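Local coordinates for acyl-CoA dehydrogenase (PDB 2Z1Q), which probably oxidises saturated acyl-CoA thioesters to their 2,3-dehydroacyl counterparts, using bound FAD and passing the electrons to an acceptor, at residues R40-V43 with E44-L48; P49-E52 with R53-G57; G377-Q380 with E381-I384; L496-A499 with R500-G504. All coordinates share one frame; numbering follows the deposited sequence.

Interaction 1: residues R40-V43 with E44-L48; sequences RTFV and EREVL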
# COMPACT_ATOMS: atom_id res chain seq x y z
N ARG B 40 25.16 -8.88 -9.77
CA ARG B 40 24.96 -9.30 -8.38
C ARG B 40 26.22 -9.01 -7.55
O ARG B 40 26.12 -8.62 -6.39
CB ARG B 40 24.62 -10.79 -8.32
CG ARG B 40 23.12 -11.10 -8.44
CD ARG B 40 22.84 -12.61 -8.44
NE ARG B 40 22.87 -13.19 -9.78
CZ ARG B 40 23.52 -14.31 -10.11
NH1 ARG B 40 24.20 -14.98 -9.18
NH2 ARG B 40 23.49 -14.77 -11.35
N THR B 41 27.39 -9.20 -8.16
CA THR B 41 28.65 -8.96 -7.47
C THR B 41 28.85 -7.46 -7.26
O THR B 41 29.20 -7.02 -6.17
CB THR B 41 29.84 -9.53 -8.27
OG1 THR B 41 29.60 -10.91 -8.57
CG2 THR B 41 31.13 -9.41 -7.47
N PHE B 42 28.60 -6.70 -8.31
CA PHE B 42 28.72 -5.25 -8.28
C PHE B 42 27.87 -4.65 -7.17
O PHE B 42 28.29 -3.71 -6.49
CB PHE B 42 28.25 -4.67 -9.62
CG PHE B 42 28.22 -3.17 -9.67
CD1 PHE B 42 29.39 -2.44 -9.52
CD2 PHE B 42 27.02 -2.49 -9.88
CE1 PHE B 42 29.37 -1.05 -9.58
CE2 PHE B 42 26.99 -1.10 -9.94
CZ PHE B 42 28.18 -0.38 -9.80
N VAL B 43 26.67 -5.20 -6.97
CA VAL B 43 25.75 -4.70 -5.95
C VAL B 43 26.19 -5.04 -4.54
O VAL B 43 26.24 -4.17 -3.67
CB VAL B 43 24.33 -5.27 -6.18
CG1 VAL B 43 23.40 -4.86 -5.04
CG2 VAL B 43 23.80 -4.77 -7.50
N GLU B 44 26.50 -6.31 -4.31
CA GLU B 44 26.90 -6.73 -2.99
C GLU B 44 28.21 -6.09 -2.53
O GLU B 44 28.34 -5.76 -1.35
CB GLU B 44 27.02 -8.25 -2.94
CG GLU B 44 27.42 -8.77 -1.57
CD GLU B 44 28.14 -10.11 -1.63
OE1 GLU B 44 27.51 -11.12 -2.01
OE2 GLU B 44 29.35 -10.14 -1.30
N ARG B 45 29.16 -5.90 -3.42
CA ARG B 45 30.45 -5.35 -3.00
C ARG B 45 30.69 -3.85 -3.23
O ARG B 45 31.47 -3.24 -2.52
CB ARG B 45 31.58 -6.13 -3.66
CG ARG B 45 31.78 -5.76 -5.12
CD ARG B 45 33.04 -6.39 -5.70
NE ARG B 45 33.36 -5.86 -7.02
CZ ARG B 45 34.44 -6.19 -7.73
NH1 ARG B 45 35.30 -7.07 -7.24
NH2 ARG B 45 34.65 -5.64 -8.92
N GLU B 46 30.02 -3.27 -4.22
CA GLU B 46 30.22 -1.85 -4.52
C GLU B 46 29.07 -0.95 -4.06
O GLU B 46 29.26 -0.08 -3.21
CB GLU B 46 30.43 -1.67 -6.03
CG GLU B 46 31.48 -2.59 -6.64
CD GLU B 46 32.91 -2.19 -6.30
OE1 GLU B 46 33.27 -2.23 -5.10
OE2 GLU B 46 33.67 -1.84 -7.23
N VAL B 47 27.89 -1.16 -4.61
CA VAL B 47 26.73 -0.34 -4.29
C VAL B 47 26.19 -0.43 -2.87
O VAL B 47 26.08 0.57 -2.18
CB VAL B 47 25.57 -0.62 -5.24
CG1 VAL B 47 24.43 0.35 -4.97
CG2 VAL B 47 26.05 -0.50 -6.68
N LEU B 48 25.82 -1.63 -2.45
CA LEU B 48 25.26 -1.84 -1.13
C LEU B 48 26.08 -1.24 0.02
O LEU B 48 25.53 -0.64 0.95
CB LEU B 48 25.08 -3.34 -0.88
CG LEU B 48 23.88 -3.73 -0.02
CD1 LEU B 48 22.62 -3.14 -0.63
CD2 LEU B 48 23.79 -5.25 0.05

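Interaction 2: residues P49-E52 with R53-G57; sequences PLLE and RMEHG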
# COMPACT_ATOMS: atom_id res chain seq x y z
N PRO B 49 27.41 -1.42 -0.01
CA PRO B 49 28.27 -0.88 1.04
C PRO B 49 28.19 0.64 1.22
O PRO B 49 28.48 1.16 2.29
CB PRO B 49 29.67 -1.34 0.61
CG PRO B 49 29.38 -2.64 -0.09
CD PRO B 49 28.16 -2.31 -0.91
N LEU B 50 27.78 1.33 0.16
CA LEU B 50 27.68 2.79 0.17
C LEU B 50 26.24 3.31 0.26
O LEU B 50 26.01 4.51 0.42
CB LEU B 50 28.34 3.36 -1.08
CG LEU B 50 29.82 3.01 -1.31
CD1 LEU B 50 30.20 3.51 -2.68
CD2 LEU B 50 30.70 3.63 -0.23
N LEU B 51 25.27 2.41 0.17
CA LEU B 51 23.86 2.79 0.21
C LEU B 51 23.47 3.72 1.36
O LEU B 51 22.77 4.72 1.15
CB LEU B 51 23.00 1.52 0.28
CG LEU B 51 21.49 1.73 0.18
CD1 LEU B 51 21.15 2.65 -1.01
CD2 LEU B 51 20.83 0.37 0.04
N GLU B 52 23.90 3.38 2.57
CA GLU B 52 23.58 4.18 3.76
C GLU B 52 24.09 5.61 3.63
O GLU B 52 23.35 6.56 3.89
CB GLU B 52 24.18 3.52 5.01
CG GLU B 52 23.34 3.64 6.27
CD GLU B 52 21.99 2.92 6.16
OE1 GLU B 52 21.98 1.72 5.82
OE2 GLU B 52 20.95 3.55 6.43
N ARG B 53 25.34 5.77 3.22
CA ARG B 53 25.91 7.11 3.07
C ARG B 53 25.19 7.90 1.98
O ARG B 53 24.97 9.09 2.13
CB ARG B 53 27.41 7.03 2.75
CG ARG B 53 28.31 6.64 3.91
CD ARG B 53 29.73 6.30 3.44
NE ARG B 53 30.45 7.41 2.82
CZ ARG B 53 31.64 7.28 2.22
NH1 ARG B 53 32.24 8.34 1.68
NH2 ARG B 53 32.21 6.09 2.15
N MET B 54 24.82 7.23 0.90
CA MET B 54 24.13 7.91 -0.19
C MET B 54 22.71 8.31 0.21
O MET B 54 22.18 9.30 -0.27
CB MET B 54 24.09 7.03 -1.43
CG MET B 54 25.43 6.91 -2.12
SD MET B 54 25.34 5.90 -3.59
CE MET B 54 25.31 4.32 -2.84
N GLU B 55 22.11 7.52 1.09
CA GLU B 55 20.75 7.78 1.54
C GLU B 55 20.78 8.89 2.60
O GLU B 55 19.74 9.35 3.09
CB GLU B 55 20.17 6.48 2.12
CG GLU B 55 18.66 6.46 2.18
CD GLU B 55 17.98 5.70 1.04
OE1 GLU B 55 18.42 5.79 -0.14
OE2 GLU B 55 16.98 5.02 1.32
N HIS B 56 21.99 9.33 2.93
CA HIS B 56 22.16 10.36 3.93
C HIS B 56 22.93 11.57 3.45
O HIS B 56 23.68 12.18 4.21
CB HIS B 56 22.82 9.77 5.16
CG HIS B 56 21.93 8.88 5.94
ND1 HIS B 56 21.55 9.15 7.23
CD2 HIS B 56 21.31 7.72 5.60
CE1 HIS B 56 20.74 8.20 7.66
NE2 HIS B 56 20.58 7.32 6.69
N GLY B 57 22.76 11.89 2.17
CA GLY B 57 23.43 13.05 1.65
C GLY B 57 24.46 12.88 0.56
O GLY B 57 24.34 13.54 -0.48
O HOH W 1 27.22 3.47 3.51

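Interaction 3: residues G377-Q380 with E381-I384; sequences GYSQ and EYPI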
# COMPACT_ATOMS: atom_id res chain seq x y z
N GLY B 377 9.18 -3.59 10.82
CA GLY B 377 9.06 -3.25 9.42
C GLY B 377 8.85 -1.75 9.27
O GLY B 377 8.92 -1.22 8.17
N TYR B 378 8.60 -1.09 10.39
CA TYR B 378 8.37 0.36 10.41
C TYR B 378 9.65 1.08 10.84
O TYR B 378 9.67 2.31 10.96
CB TYR B 378 7.24 0.68 11.40
CG TYR B 378 6.51 1.99 11.14
CD1 TYR B 378 5.68 2.14 10.02
CD2 TYR B 378 6.66 3.09 12.00
CE1 TYR B 378 5.03 3.34 9.77
CE2 TYR B 378 6.00 4.28 11.76
CZ TYR B 378 5.19 4.41 10.64
OH TYR B 378 4.55 5.60 10.39
N SER B 379 10.71 0.30 11.06
CA SER B 379 11.99 0.82 11.52
C SER B 379 13.03 1.04 10.43
O SER B 379 13.28 0.14 9.62
CB SER B 379 12.58 -0.12 12.57
OG SER B 379 13.92 0.23 12.87
N GLN B 380 13.67 2.20 10.43
CA GLN B 380 14.67 2.49 9.41
C GLN B 380 15.88 1.57 9.51
O GLN B 380 16.71 1.56 8.61
CB GLN B 380 15.16 3.95 9.49
CG GLN B 380 14.05 4.98 9.37
CD GLN B 380 14.55 6.41 9.12
OE1 GLN B 380 13.82 7.38 9.34
NE2 GLN B 380 15.80 6.54 8.64
N GLU B 381 15.98 0.80 10.59
CA GLU B 381 17.11 -0.13 10.76
C GLU B 381 16.93 -1.40 9.94
O GLU B 381 17.88 -2.15 9.73
CB GLU B 381 17.28 -0.52 12.23
CG GLU B 381 17.87 0.55 13.11
CD GLU B 381 17.98 0.11 14.57
OE1 GLU B 381 18.48 -1.01 14.82
OE2 GLU B 381 17.56 0.88 15.46
N TYR B 382 15.71 -1.67 9.49
CA TYR B 382 15.44 -2.85 8.69
C TYR B 382 15.23 -2.46 7.23
O TYR B 382 14.42 -1.58 6.94
CB TYR B 382 14.21 -3.58 9.23
CG TYR B 382 14.46 -4.26 10.56
CD1 TYR B 382 14.65 -5.64 10.64
CD2 TYR B 382 14.54 -3.51 11.73
CE1 TYR B 382 14.90 -6.26 11.87
CE2 TYR B 382 14.79 -4.12 12.96
CZ TYR B 382 14.97 -5.49 13.02
OH TYR B 382 15.18 -6.05 14.26
N PRO B 383 15.95 -3.11 6.31
CA PRO B 383 15.85 -2.82 4.87
C PRO B 383 14.43 -2.88 4.30
O PRO B 383 14.13 -2.19 3.32
CB PRO B 383 16.76 -3.87 4.24
CG PRO B 383 17.74 -4.16 5.31
CD PRO B 383 16.89 -4.22 6.54
N ILE B 384 13.57 -3.70 4.89
CA ILE B 384 12.20 -3.83 4.39
C ILE B 384 11.47 -2.50 4.46
O ILE B 384 10.58 -2.23 3.66
CB ILE B 384 11.39 -4.93 5.16
CG1 ILE B 384 10.09 -5.25 4.40
CG2 ILE B 384 11.05 -4.47 6.59
CD1 ILE B 384 10.30 -5.70 2.95

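Interaction 4: residues L496-A499 with R500-G504; sequences LLRA and RRLGG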
# COMPACT_ATOMS: atom_id res chain seq x y z
N LEU B 496 1.39 -20.04 -16.87
CA LEU B 496 0.98 -21.42 -17.09
C LEU B 496 1.86 -22.15 -18.10
O LEU B 496 2.29 -23.27 -17.86
CB LEU B 496 -0.49 -21.48 -17.54
CG LEU B 496 -1.51 -21.91 -16.49
CD1 LEU B 496 -2.89 -21.37 -16.85
CD2 LEU B 496 -1.54 -23.44 -16.39
N LEU B 497 2.11 -21.51 -19.23
CA LEU B 497 2.94 -22.12 -20.26
C LEU B 497 4.34 -22.41 -19.74
O LEU B 497 4.96 -23.39 -20.15
CB LEU B 497 3.02 -21.21 -21.49
CG LEU B 497 1.69 -20.97 -22.22
CD1 LEU B 497 1.91 -20.06 -23.41
CD2 LEU B 497 1.12 -22.30 -22.67
N ARG B 498 4.84 -21.57 -18.84
CA ARG B 498 6.17 -21.78 -18.30
C ARG B 498 6.14 -22.93 -17.29
O ARG B 498 7.08 -23.72 -17.21
CB ARG B 498 6.70 -20.50 -17.63
CG ARG B 498 8.02 -20.66 -16.86
CD ARG B 498 8.44 -19.37 -16.16
NE ARG B 498 9.62 -19.54 -15.30
CZ ARG B 498 10.08 -18.61 -14.46
NH1 ARG B 498 11.16 -18.87 -13.73
NH2 ARG B 498 9.48 -17.43 -14.35
N ALA B 499 5.06 -23.02 -16.52
CA ALA B 499 4.93 -24.07 -15.52
C ALA B 499 4.97 -25.47 -16.15
O ALA B 499 5.44 -26.43 -15.53
CB ALA B 499 3.64 -23.90 -14.73
N ARG B 500 4.46 -25.57 -17.38
CA ARG B 500 4.43 -26.83 -18.13
C ARG B 500 5.83 -27.31 -18.49
O ARG B 500 6.12 -28.51 -18.43
CB ARG B 500 3.59 -26.65 -19.41
CG ARG B 500 2.10 -26.44 -19.16
CD ARG B 500 1.46 -27.68 -18.54
NE ARG B 500 0.39 -27.37 -17.61
CZ ARG B 500 -0.77 -26.80 -17.94
NH1 ARG B 500 -1.68 -26.56 -17.00
NH2 ARG B 500 -1.02 -26.47 -19.20
N ARG B 501 6.69 -26.37 -18.85
CA ARG B 501 8.07 -26.70 -19.19
C ARG B 501 8.89 -26.86 -17.93
O ARG B 501 9.63 -27.83 -17.77
CB ARG B 501 8.67 -25.58 -20.02
CG ARG B 501 7.90 -25.30 -21.28
CD ARG B 501 8.48 -24.10 -21.93
NE ARG B 501 9.92 -24.25 -22.09
CZ ARG B 501 10.73 -23.26 -22.44
NH1 ARG B 501 12.03 -23.49 -22.56
NH2 ARG B 501 10.25 -22.05 -22.66
N LEU B 502 8.75 -25.89 -17.04
CA LEU B 502 9.49 -25.86 -15.78
C LEU B 502 9.12 -27.01 -14.85
O LEU B 502 9.99 -27.75 -14.38
CB LEU B 502 9.23 -24.54 -15.07
CG LEU B 502 10.36 -23.92 -14.25
CD1 LEU B 502 9.88 -22.59 -13.71
CD2 LEU B 502 10.78 -24.85 -13.12
N GLY B 503 7.83 -27.15 -14.58
CA GLY B 503 7.36 -28.20 -13.69
C GLY B 503 7.67 -27.92 -12.24
O GLY B 503 8.20 -26.85 -11.88
N GLY B 504 7.34 -28.87 -11.38
CA GLY B 504 7.60 -28.71 -9.96
C GLY B 504 6.61 -27.78 -9.28
O GLY B 504 5.40 -27.93 -9.40

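Interaction 1: residues R40-V43 with E44-L48
Phe42 touches both Glu46 and Val47 on helix 30-54, in the N-terminal domain of the acyl-CoA dehydrogenase fold, at a place where the alpha-helix widens into a pi-type turn. With CG anti to the backbone N (chi1 175°), the phenyl group leans along the helix toward the following turn. There the side chain of Glu46 crosses it at about a right angle, the methylene CG of Glu46 standing 3.6 Å from CD1 of Phe42, while the carboxylate plane is turned 78° from the ring. At another part of the ring, the methyl CG2 of Val47 comes to 3.4 Å from CE2 of Phe42, approaching obliquely. A broad flat ring suits this position, since it can meet Glu46 and Val47 on its own helix and Lys68 and Ala69 on helix 62-71 together; Val47 in turn meets Leu65. On the outer side, Thr41 CG2 lies 4.0 Å from Arg45 CD, a looser contact between an aliphatic methyl and the arginine stem; the hydroxyl of Thr41 is hydrogen-bonded to the carbonyl of Arg37. The backbone records the widening. Glu44 and Arg45 bond four residues back, Val47 and Leu48 five back, and the change of step falls at one carbonyl: Phe42 O accepts both Glu46 N, at 2.9 Å from above the carbonyl plane, and Val47 N, at 3.2 Å within it.

Interaction 2: residues P49-E52 with R53-G57
Met54 turns its thioether back toward Leu50 through a bend at its last torsion (chi3 -78°) that follows an extended chi2, and this puts CE 3.6 Å from Leu50 CB and 3.3 Å from Leu50 O. The pair lies near the C-terminal end of helix 30-54, just beyond the kink at Pro49, a residue that has no N-H to give to the turn before. The flexible, unbranched methionine can fold back over the Leu50 backbone while still reaching Leu65 of helix 62-71. Leu50 and Arg53 run side by side, pointing the same way, with Leu50 CD2 3.7 Å from Arg53 NH2. Farther round, Glu52 and His56 also lie alongside each other, their carboxylate and imidazole planes 58° apart and OE2 of Glu52 3.8 Å from NE2 of His56. Met54 N bonds to Leu50 O at 3.0 Å, and Glu55 N to Leu51 O at 2.9 Å with a weak second bond to Glu52 O. A water accepts from Arg53 N and donates to Pro49 O, linking a carbonyl and an N-H four residues apart. The chemistry implies different roles for neighbouring residues: the side chains of Leu50 and Met54 face Leu65, Arg53 forms a salt bridge with Glu58, and the buried Glu55 has a long, weak ion pair with Arg386.

Interaction 3: residues G377-Q380 with E381-I384
Ser379 opens a type I beta turn that runs to Tyr382, and its short side chain accepts a hydrogen bond from the backbone of that turn. From CB, which lies 4.0 Å from Tyr382 CD2, the chain leads to OG, anti to the backbone N (chi1 170°) and beside the carbonyl carbon, which brings it to Glu381 N. There OG accepts the hydrogen bond at 3.1 Å with an N-H...O angle of 160°, the geometry of an ST turn. The same oxygen sits 3.5 Å from Glu381 CB and in the plane of the Tyr382 ring, at its edge. Serine suits the site because its hydroxyl reaches the second N-H that follows it, while its carbonyl closes the beta turn by accepting Tyr382 N at 3.0 Å. Where the chain returns, Ile384 CG2 rests 3.7 Å from Gly377 CA, an ordinary van der Waals contact. The turn links helix 348-372, through the loop containing the FAD-binding Gly375, to helix 383-392. Pro383 and Ile384 lean on helix 252-288, the Tyr382 ring meets that of Tyr376, and Ser379 packs against Trp181 on strand 172-183 of the second subunit, placing the turn at the dimer interface.

Interaction 4: residues L496-A499 with R500-G504
The last turns of helix 476-502 carry Leu496 to Ala499 into Arg500 to Leu502, after which Gly503 leaves the helix with a positive phi of 74°, a conformation that glycine adopts readily. Arg500 N bonds to Leu496 O, and Leu502 N to Arg498 O at 2.7 Å. The last of these bonds runs from Gly503 N to Ala499 O. Arg498 O also takes a weak bond from Arg501 N. Two leucine-arginine pairs flank this backbone, each with its members side by side and pointing the same way. Arg498, extended from CG to NE, sets NE 3.4 Å from Leu502 CD1; Arg500 bends at chi2 (-66°) and chi3, bringing NH1 to 3.2 Å from Leu496 CD2. Arginine fits both places because its long chain carries the guanidinium past a leucine methyl to acids on other parts of the fold, in salt bridges: Glu26 and Glu317 for Arg498, Asp444 and Glu446 for Arg500. Arg501 similarly reaches Asp27. Leu496 packs on helix 445-468, the small Ala499 allows close approach of helix 505-528, and Arg498 and Ala499 both meet Tyr314 of helix 300-331, so the helix end lies among three others.

Overall arrangement
Along the chain the four contacts come in numerical order. Interactions 1 and 2 are successive portions of helix 30-54 in the N-terminal domain; their centres are 13 Å apart and they touch, Pro49 CD packing on the carbonyl oxygens of Val43 and Glu44. Interaction 3 belongs to the C-terminal domain, yet its centre is only about 15 Å from that of interaction 2, with nearest atoms about 5 Å apart. Helix 30-54 thus brings the N-terminal domain near a turn that lies by the FAD-binding loop and the dimer interface. Interaction 4, on helix 476-502, stands apart, its centre 32 to 41 Å from the others, within the helices of the C-terminal part.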